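Local coordinates for oxidoreductase (Azotobacter vinelandii, PDB 7D5M), which binds NAD+ in a Rossmann-fold domain and, as an inositol dehydrogenase homolog of the Gfo/Idh/MocA family, probably oxidises a polyol or sugar-like substrate, at the interface of chains A and B. Coordinates in Å, arbitrary orientation; residue numbers count along the deposited sequence, not the author numbering. Chains: chain A/B, Oxidoreductase.

The interface of chains A and B. Residues chain A 274, 276-277, 280-281, 295; chain B 264-267.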
ATOM      1  N   ARG A 274      -0.033  14.665   9.000  1.00  9.61           N
ATOM      2  CA  ARG A 274       1.105  13.980   9.648  1.00  9.81           C
ATOM      3  C   ARG A 274       1.580  14.900  10.766  1.00 10.22           C
ATOM      4  O   ARG A 274       1.911  16.060  10.481  1.00 10.44           O
ATOM      5  CB  ARG A 274       2.227  13.683   8.652  1.00  9.90           C
ATOM      6  CG  ARG A 274       3.398  12.924   9.257  1.00 10.00           C
ATOM      7  CD  ARG A 274       4.483  12.608   8.239  1.00 10.31           C
ATOM      8  NE  ARG A 274       5.560  11.823   8.813  1.00 10.30           N
ATOM      9  CZ  ARG A 274       5.561  10.505   8.970  1.00 10.37           C
ATOM     10  NH1 ARG A 274       4.531   9.760   8.590  1.00 10.20           N
ATOM     11  NH2 ARG A 274       6.614   9.919   9.509  1.00 10.52           N
ATOM     12  N   ILE A 276       4.513  15.303  13.476  1.00 10.46           N
ATOM     13  CA  ILE A 276       5.902  14.808  13.645  1.00 11.27           C
ATOM     14  C   ILE A 276       6.452  15.350  14.962  1.00 11.23           C
ATOM     15  O   ILE A 276       6.552  16.577  15.109  1.00 11.39           O
ATOM     16  CB  ILE A 276       6.774  15.213  12.443  1.00 11.36           C
ATOM     17  CG1 ILE A 276       6.121  14.772  11.130  1.00 12.25           C
ATOM     18  CG2 ILE A 276       8.182  14.659  12.622  1.00 11.44           C
ATOM     19  CD1 ILE A 276       6.653  15.446   9.911  1.00 13.29           C
ATOM     20  N   GLY A 277       6.784  14.444  15.871  1.00 12.29           N
ATOM     21  CA  GLY A 277       7.395  14.759  17.172  1.00 12.13           C
ATOM     22  C   GLY A 277       8.851  14.341  17.212  1.00 12.85           C
ATOM     23  O   GLY A 277       9.337  13.674  16.263  1.00 12.32           O
ATOM     24  N   ALA A 280       8.407  10.330  17.579  1.00 12.51           N
ATOM     25  CA  ALA A 280       7.527   9.531  16.706  1.00 11.93           C
ATOM     26  C   ALA A 280       6.646  10.461  15.882  1.00 11.43           C
ATOM     27  O   ALA A 280       6.478  11.624  16.272  1.00 10.96           O
ATOM     28  CB  ALA A 280       6.694   8.584  17.546  1.00 12.30           C
ATOM     29  N   SER A 281       6.090   9.934  14.795  1.00 10.83           N
ATOM     30  CA  SER A 281       5.069  10.610  13.964  1.00 10.77           C
ATOM     31  C   SER A 281       3.780   9.790  13.961  1.00 11.05           C
ATOM     32  O   SER A 281       3.824   8.575  14.176  1.00 10.68           O
ATOM     33  CB  SER A 281       5.556  10.832  12.560  1.00 10.70           C
ATOM     34  OG  SER A 281       6.713  11.653  12.543  1.00 10.47           O
ATOM     35  N   GLU A 295       4.611   5.850  13.997  1.00 11.32           N
ATOM     36  CA  GLU A 295       5.980   5.563  13.510  1.00 11.65           C
ATOM     37  C   GLU A 295       6.988   6.112  14.518  1.00 11.47           C
ATOM     38  O   GLU A 295       7.373   7.290  14.415  1.00 11.17           O
ATOM     39  CB  GLU A 295       6.135   6.128  12.103  1.00 12.45           C
ATOM     40  CG  GLU A 295       5.008   5.687  11.183  1.00 13.05           C
ATOM     41  CD  GLU A 295       5.168   6.077   9.724  1.00 14.20           C
ATOM     42  OE1 GLU A 295       5.849   7.092   9.437  1.00 14.17           O
ATOM     43  OE2 GLU A 295       4.624   5.337   8.867  1.00 16.63           O
TER
ATOM     44  N   ASN B 264      12.150  13.757  10.414  1.00 10.54           N
ATOM     45  CA  ASN B 264      10.806  13.199  10.136  1.00 10.22           C
ATOM     46  C   ASN B 264      10.705  11.836  10.827  1.00 10.25           C
ATOM     47  O   ASN B 264      10.857  10.789  10.156  1.00  9.88           O
ATOM     48  CB  ASN B 264      10.536  13.139   8.636  1.00 10.18           C
ATOM     49  CG  ASN B 264       9.167  12.580   8.340  1.00 10.34           C
ATOM     50  OD1 ASN B 264       8.298  12.579   9.213  1.00 10.24           O
ATOM     51  ND2 ASN B 264       8.986  12.109   7.113  1.00 10.32           N
ATOM     52  N   ALA B 265      10.478  11.847  12.142  1.00 10.45           N
ATOM     53  CA  ALA B 265      10.540  10.658  13.011  1.00 10.71           C
ATOM     54  C   ALA B 265       9.730   9.519  12.382  1.00 10.52           C
ATOM     55  O   ALA B 265       8.575   9.760  12.012  1.00 10.93           O
ATOM     56  CB  ALA B 265      10.043  11.003  14.395  1.00 10.71           C
ATOM     57  N   GLY B 266      10.329   8.328  12.266  1.00 10.88           N
ATOM     58  CA  GLY B 266       9.659   7.114  11.760  1.00 10.73           C
ATOM     59  C   GLY B 266       9.869   6.901  10.270  1.00 10.95           C
ATOM     60  O   GLY B 266       9.652   5.759   9.805  1.00 11.02           O
ATOM     61  N   SER B 267      10.263   7.935   9.525  1.00 10.84           N
ATOM     62  CA  SER B 267      10.491   7.828   8.061  1.00 11.32           C
ATOM     63  C   SER B 267      11.830   7.127   7.808  1.00 11.38           C
ATOM     64  O   SER B 267      12.861   7.584   8.316  1.00 10.92           O
ATOM     65  CB  SER B 267      10.445   9.161   7.369  1.00 11.37           C
ATOM     66  OG  SER B 267      10.759   8.993   5.985  1.00 11.23           O
TER
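A:Arg274 meets the side-chain amide of B:Asn264 with one flank of its guanidinium. The two flat groups stand almost perpendicular, 87° apart, and both bonds end on the amide oxygen. A:Arg274 NE gives the straighter one, 2.9 Å to B:Asn264 OD1, in the amide plane and on a lone pair. A:Arg274 NH2 reaches B:Asn264 OD1 too, at 3.2 Å, but from above the amide plane. The chain of A:Arg274 is extended from CG to NE, with CG anti to the backbone N (chi1 -178°), and this carries the guanidinium out from strand 271-277 to the loop of chain B. The NH1 and NH2 end of the guanidinium is held within chain A, and NH2 serves both partners. A:Glu295, on strand 291-296, takes both NH1 and NH2 on one carboxylate oxygen, and A:Arg274 NH2 to A:Glu295 OE1 is a salt bridge of 2.9 Å. Held at two edges, the guanidinium has its rotation fixed. A:Ser281 CB lies over one face, 3.3 Å above the plane and toward the rim. An alanine in place of A:Arg274 would probably leave the amide oxygen of B:Asn264 without these donors and the carboxylate of A:Glu295 without its charge partner. A:Ile276 crosses the B:Asn264 side chain at about a right angle, its CD1 3.4 Å from OD1. Beyond it, B:Ala265 CB points at the backbone of A:Gly277 and A:Ala280. This patch belongs to a two-fold interface between identical chains, so it recurs with the chains exchanged. The deposited assembly is a tetramer; the structure alone does not show whether it forms in solution. The loop backbone is also bonded: the A:Ser281 OG hydroxyl donates to a lone pair of B:Ala265 O at 2.7 Å.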